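Putative platelet activating factor (Streptococcus pneumoniae, PDB 2HSJ) is of unknown function but probably acts as an esterase or acylhydrolase of the GDSL-like (SGNH) family. Local coordinates at residues K23-N28 / N76-L81; L38-S43 / D87-L92. All blocks are in the same frame, centred on the assembly; numbering follows the deposited sequence. Where two conformers were deposited one is given.

Contact 1 (K23-N28 / N76-L81); sequences KYRHLN and NLDAHL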
loop_
_atom_site.group_PDB
_atom_site.type_symbol
_atom_site.label_atom_id
_atom_site.label_comp_id
_atom_site.label_asym_id
_atom_site.label_seq_id
_atom_site.Cartn_x
_atom_site.Cartn_y
_atom_site.Cartn_z
ATOM N N LYS D 23 18.085 -6.424 12.642
ATOM C CA LYS D 23 16.824 -5.692 12.529
ATOM C C LYS D 23 16.251 -5.874 11.120
ATOM O O LYS D 23 15.077 -6.246 10.953
ATOM C CB LYS D 23 17.091 -4.215 12.805
ATOM C CG LYS D 23 15.833 -3.325 12.827
ATOM C CD LYS D 23 16.141 -1.857 12.932
ATOM C CE LYS D 23 14.883 -1.041 13.270
ATOM N NZ LYS D 23 15.161 0.453 13.233
ATOM N N TYR D 24 17.073 -5.635 10.100
ATOM C CA TYR D 24 16.596 -5.770 8.737
ATOM C C TYR D 24 16.190 -7.203 8.400
ATOM O O TYR D 24 15.182 -7.418 7.733
ATOM C CB TYR D 24 17.702 -5.347 7.803
ATOM C CG TYR D 24 17.939 -3.845 7.717
ATOM C CD1 TYR D 24 17.035 -2.914 8.278
ATOM C CD2 TYR D 24 19.059 -3.348 7.054
ATOM C CE1 TYR D 24 17.259 -1.514 8.158
ATOM C CE2 TYR D 24 19.289 -1.982 6.940
ATOM C CZ TYR D 24 18.393 -1.068 7.470
ATOM O OH TYR D 24 18.628 0.297 7.341
ATOM N N ARG D 25 16.948 -8.183 8.869
ATOM C CA ARG D 25 16.600 -9.562 8.542
ATOM C C ARG D 25 15.217 -9.918 9.069
ATOM O O ARG D 25 14.443 -10.614 8.397
ATOM C CB ARG D 25 17.677 -10.544 9.019
ATOM C CG ARG D 25 18.886 -10.504 8.128
ATOM C CD ARG D 25 19.945 -11.495 8.606
ATOM N NE ARG D 25 21.066 -11.449 7.661
ATOM C CZ ARG D 25 22.298 -11.042 7.946
ATOM N NH1 ARG D 25 22.628 -10.692 9.190
ATOM N NH2 ARG D 25 23.214 -11.028 6.983
ATOM N N HIS D 26 14.885 -9.426 10.258
ATOM C CA HIS D 26 13.570 -9.726 10.807
ATOM C C HIS D 26 12.480 -8.901 10.102
ATOM O O HIS D 26 11.414 -9.422 9.771
ATOM C CB HIS D 26 13.534 -9.473 12.310
ATOM C CG HIS D 26 12.345 -10.088 13.002
ATOM N ND1 HIS D 26 12.335 -10.304 14.361
ATOM C CD2 HIS D 26 11.162 -10.583 12.542
ATOM C CE1 HIS D 26 11.176 -10.829 14.729
ATOM N NE2 HIS D 26 10.444 -11.013 13.643
ATOM N N LEU D 27 12.753 -7.615 9.827
ATOM C CA LEU D 27 11.760 -6.833 9.107
ATOM C C LEU D 27 11.478 -7.385 7.724
ATOM O O LEU D 27 10.341 -7.282 7.213
ATOM C CB LEU D 27 12.217 -5.380 8.967
ATOM C CG LEU D 27 12.041 -4.515 10.195
ATOM C CD1 LEU D 27 12.696 -3.149 9.883
ATOM C CD2 LEU D 27 10.572 -4.351 10.569
ATOM N N ASN D 28 12.494 -7.951 7.066
ATOM C CA ASN D 28 12.293 -8.522 5.737
ATOM C C ASN D 28 11.179 -9.576 5.741
ATOM O O ASN D 28 10.519 -9.794 4.706
ATOM C CB ASN D 28 13.578 -9.179 5.255
ATOM C CG ASN D 28 14.655 -8.185 4.909
ATOM O OD1 ASN D 28 14.418 -6.982 4.846
ATOM N ND2 ASN D 28 15.850 -8.691 4.649
ATOM N N ASN D 76 26.659 -9.587 3.424
ATOM C CA ASN D 76 25.379 -9.543 4.124
ATOM C C ASN D 76 24.228 -9.139 3.230
ATOM O O ASN D 76 23.239 -8.600 3.713
ATOM C CB ASN D 76 25.475 -8.576 5.289
ATOM C CG ASN D 76 26.406 -9.094 6.351
ATOM O OD1 ASN D 76 26.027 -9.954 7.152
ATOM N ND2 ASN D 76 27.654 -8.639 6.317
ATOM N N LEU D 77 24.356 -9.401 1.927
ATOM C CA LEU D 77 23.395 -8.881 0.966
ATOM C C LEU D 77 21.945 -9.264 1.268
ATOM O O LEU D 77 21.005 -8.492 0.999
ATOM C CB LEU D 77 23.786 -9.344 -0.434
ATOM C CG LEU D 77 22.957 -8.787 -1.588
ATOM C CD1 LEU D 77 23.006 -7.258 -1.637
ATOM C CD2 LEU D 77 23.489 -9.383 -2.924
ATOM N N ASP D 78 21.769 -10.451 1.852
ATOM C CA ASP D 78 20.432 -10.943 2.178
ATOM C C ASP D 78 19.667 -10.031 3.123
ATOM O O ASP D 78 18.429 -10.032 3.128
ATOM C CB ASP D 78 20.531 -12.331 2.845
ATOM C CG ASP D 78 21.216 -12.295 4.206
ATOM O OD1 ASP D 78 22.405 -11.952 4.294
ATOM O OD2 ASP D 78 20.561 -12.670 5.202
ATOM N N ALA D 79 20.386 -9.301 3.964
ATOM C CA ALA D 79 19.701 -8.407 4.905
ATOM C C ALA D 79 19.009 -7.235 4.177
ATOM O O ALA D 79 18.170 -6.537 4.769
ATOM C CB ALA D 79 20.689 -7.883 5.964
ATOM N N HIS D 80 19.387 -7.022 2.916
ATOM C CA HIS D 80 19.017 -5.771 2.237
ATOM C C HIS D 80 17.971 -5.970 1.188
ATOM O O HIS D 80 17.570 -5.000 0.548
ATOM C CB HIS D 80 20.262 -5.124 1.637
ATOM C CG HIS D 80 21.294 -4.826 2.673
ATOM N ND1 HIS D 80 21.383 -3.605 3.310
ATOM C CD2 HIS D 80 22.246 -5.612 3.226
ATOM C CE1 HIS D 80 22.366 -3.644 4.193
ATOM N NE2 HIS D 80 22.884 -4.861 4.191
ATOM N N LEU D 81 17.501 -7.218 1.025
ATOM C CA LEU D 81 16.583 -7.550 -0.081
ATOM C C LEU D 81 15.345 -8.286 0.412
ATOM O O LEU D 81 15.463 -9.337 1.076
ATOM C CB LEU D 81 17.298 -8.420 -1.111
ATOM C CG LEU D 81 18.530 -7.819 -1.816
ATOM C CD1 LEU D 81 19.280 -8.890 -2.622
ATOM C CD2 LEU D 81 18.116 -6.686 -2.725
HETATM O O HOH W 1 25.167 -9.952 10.339
#
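Arg25 reaches from helix 3-30 to Asp78 and grips its carboxylate side-on. Arg25 NE meets Asp78 OD2 at 2.8 Å, and Arg25 NH2 meets Asp78 OD1 at 3.0 Å, both on the syn side, with guanidinium and carboxylate planes 20° apart. Arginine suits the place because its flat head has N-H groups to spare: NH2 also bonds Asn76 OD1 on a lone pair, and a water accepts from NH1. This is the solvent side, where Asp78 is exposed, held by polar bonds and a water rather than by close packing. The tight side begins where Ala79 CB lies over one face of the guanidinium, toward its rim, and also touches Arg25 CG at 3.8 Å; a methyl is small enough for the helix to come close. Next to it Tyr24 CB packs 3.3 Å from Ala79 O, and the edge of the Tyr24 ring turns toward the face of His80 in an offset edge-to-face pair, planes at 75°. Asn28 ND2 bonds Ala79 O from above the carbonyl plane, while Asn28 OD1 takes a hydrogen bond from Arg63. Tyr24 OH is anchored on Gly64 O and His80 NE2 on Tyr68 OH. This helix-to-loop packing fastens helix 3-30 onto an alpha/beta fold.

Contact 2 (L38-S43 / D87-L92); sequences LFIGDS and DKIFLL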
loop_
_atom_site.group_PDB
_atom_site.type_symbol
_atom_site.label_atom_id
_atom_site.label_comp_id
_atom_site.label_asym_id
_atom_site.label_seq_id
_atom_site.Cartn_x
_atom_site.Cartn_y
_atom_site.Cartn_z
ATOM N N LEU D 38 14.015 -0.367 -3.287
ATOM C CA LEU D 38 14.877 -0.552 -2.124
ATOM C C LEU D 38 16.068 0.378 -2.261
ATOM O O LEU D 38 16.750 0.343 -3.303
ATOM C CB LEU D 38 15.378 -1.997 -2.057
ATOM C CG LEU D 38 14.334 -3.035 -1.635
ATOM C CD1 LEU D 38 14.760 -4.431 -2.032
ATOM C CD2 LEU D 38 14.089 -3.046 -0.115
ATOM N N PHE D 39 16.339 1.210 -1.250
ATOM C CA PHE D 39 17.563 2.023 -1.233
ATOM C C PHE D 39 18.560 1.283 -0.362
ATOM O O PHE D 39 18.285 1.021 0.808
ATOM C CB PHE D 39 17.301 3.420 -0.646
ATOM C CG PHE D 39 17.104 4.499 -1.685
ATOM C CD1 PHE D 39 15.976 4.498 -2.488
ATOM C CD2 PHE D 39 18.042 5.513 -1.845
ATOM C CE1 PHE D 39 15.772 5.495 -3.443
ATOM C CE2 PHE D 39 17.852 6.502 -2.815
ATOM C CZ PHE D 39 16.722 6.488 -3.603
ATOM N N ILE D 40 19.689 0.914 -0.961
ATOM C CA ILE D 40 20.726 0.141 -0.268
ATOM C C ILE D 40 22.033 0.924 -0.306
ATOM O O ILE D 40 22.385 1.557 -1.306
ATOM C CB ILE D 40 20.920 -1.262 -0.958
ATOM C CG1 ILE D 40 19.603 -2.043 -0.893
ATOM C CG2 ILE D 40 22.081 -2.039 -0.343
ATOM C CD1 ILE D 40 19.684 -3.342 -1.673
ATOM N N GLY D 41 22.766 0.873 0.791
ATOM C CA GLY D 41 24.085 1.512 0.804
ATOM C C GLY D 41 24.572 1.877 2.171
ATOM O O GLY D 41 24.254 1.187 3.141
ATOM N N ASP D 42 25.328 2.969 2.241
ATOM C CA ASP D 42 26.079 3.297 3.462
ATOM C C ASP D 42 25.376 4.358 4.310
ATOM O O ASP D 42 24.139 4.429 4.309
ATOM C CB ASP D 42 27.517 3.717 3.066
ATOM C CG ASP D 42 27.554 4.899 2.086
ATOM O OD1 ASP D 42 26.549 5.661 2.010
ATOM O OD2 ASP D 42 28.600 5.091 1.389
ATOM N N SER D 43 26.117 5.173 5.053
ATOM C CA SER D 43 25.485 6.146 5.963
ATOM C C SER D 43 24.556 7.108 5.226
ATOM O O SER D 43 23.551 7.523 5.758
ATOM C CB SER D 43 26.554 6.996 6.670
ATOM O OG SER D 43 27.544 6.178 7.237
ATOM N N ASP D 87 10.687 -3.065 -8.104
ATOM C CA ASP D 87 10.975 -2.514 -9.428
ATOM C C ASP D 87 12.445 -2.124 -9.569
ATOM O O ASP D 87 13.063 -2.372 -10.616
ATOM C CB ASP D 87 10.082 -1.286 -9.689
ATOM C CG ASP D 87 8.697 -1.663 -10.187
ATOM O OD1 ASP D 87 8.381 -2.889 -10.270
ATOM O OD2 ASP D 87 7.924 -0.730 -10.531
ATOM N N LYS D 88 12.995 -1.483 -8.535
ATOM C CA LYS D 88 14.325 -0.918 -8.629
ATOM C C LYS D 88 15.009 -1.003 -7.294
ATOM O O LYS D 88 14.373 -0.909 -6.230
ATOM C CB LYS D 88 14.281 0.571 -9.042
ATOM C CG LYS D 88 13.610 0.830 -10.381
ATOM C CD LYS D 88 13.579 2.309 -10.660
ATOM C CE LYS D 88 12.981 2.595 -12.019
ATOM N NZ LYS D 88 11.547 2.285 -12.025
ATOM N N ILE D 89 16.321 -1.167 -7.371
ATOM C CA ILE D 89 17.223 -1.032 -6.231
ATOM C C ILE D 89 18.137 0.136 -6.525
ATOM O O ILE D 89 18.772 0.167 -7.571
ATOM C CB ILE D 89 18.083 -2.306 -6.062
ATOM C CG1 ILE D 89 17.203 -3.475 -5.617
ATOM C CG2 ILE D 89 19.248 -2.075 -5.069
ATOM C CD1 ILE D 89 17.825 -4.868 -5.916
ATOM N N PHE D 90 18.169 1.112 -5.623
ATOM C CA PHE D 90 19.135 2.215 -5.720
ATOM C C PHE D 90 20.291 1.853 -4.824
ATOM O O PHE D 90 20.089 1.535 -3.651
ATOM C CB PHE D 90 18.516 3.525 -5.256
ATOM C CG PHE D 90 17.689 4.203 -6.300
ATOM C CD1 PHE D 90 16.656 3.550 -6.956
ATOM C CD2 PHE D 90 17.984 5.515 -6.655
ATOM C CE1 PHE D 90 15.914 4.206 -7.923
ATOM C CE2 PHE D 90 17.256 6.172 -7.625
ATOM C CZ PHE D 90 16.219 5.521 -8.265
ATOM N N LEU D 91 21.501 1.913 -5.366
ATOM C CA LEU D 91 22.685 1.526 -4.640
ATOM C C LEU D 91 23.660 2.708 -4.573
ATOM O O LEU D 91 24.140 3.200 -5.599
ATOM C CB LEU D 91 23.325 0.337 -5.348
ATOM C CG LEU D 91 24.573 -0.206 -4.707
ATOM C CD1 LEU D 91 24.330 -0.553 -3.244
ATOM C CD2 LEU D 91 25.025 -1.433 -5.529
ATOM N N LEU D 92 23.975 3.126 -3.343
ATOM C CA LEU D 92 24.924 4.208 -3.106
ATOM C C LEU D 92 25.943 3.672 -2.120
ATOM O O LEU D 92 25.678 3.535 -0.912
ATOM C CB LEU D 92 24.265 5.489 -2.533
ATOM C CG LEU D 92 25.256 6.623 -2.229
ATOM C CD1 LEU D 92 26.117 7.009 -3.474
ATOM C CD2 LEU D 92 24.466 7.806 -1.734
#
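Phe39 and Phe90, neighbours on adjacent strands, lie side by side and point the same way, yet their rings are slid so far apart that they barely overlap. In the conformer of Phe39 described, one of two, Phe90 CB rests on the flat face of the Phe39 ring, 3.6 Å from the centroid and 3° off the ring normal, a CH-pi contact. Flat phenylalanines suit this face because one can slip beneath the other's CB. The middle strand 88-92 of the parallel sheet and its neighbour 37-41 run parallel, paired in register from Leu38 with Ile89 to Gly41 with Leu92. Gly41, Asp42 and Ser43 form the Gly-Asp-Ser of the GDSL motif, whose serine is probably the nucleophile, as in relatives. Ile40 N bonds Phe90 O at 2.8 Å, almost straight at 177°. On the opposite face branched chains mesh: Ile40 CD1 abuts Ile89 CG2 at 3.7 Å, and Ile40 CG2 meets Leu91 CD1 at 4.0 Å. At the strand's end Gly41 CA comes 3.1 Å from Leu92 O, where a side chain would collide. Asp42 N then bonds Leu92 O, while its OD1 N-caps the next helix at Ile44 N.

The centres of the two contacts lie 13 Å apart, and their segments alternate along the chain: 23-28, 38-43, 76-81, 87-92. Helix 3-30 is followed, after a short connection, by strand 37-41, and the loop holding 76-81 leads into strand 88-92, so each element of contact 1 precedes a strand of contact 2. The two meet where Leu81 CD2 packs 3.7 Å from Ile89 CD1 and His80 O lies 3.5 Å from Ile40 CD1. The 80-81 end of contact 1 thus packs on the face bearing Leu38, Ile40 and Ile89. From contact centre to chain centre is about 6 Å for contact 2 and 16 Å for contact 1, which ties helix 3-30 to the sheet through 76-81.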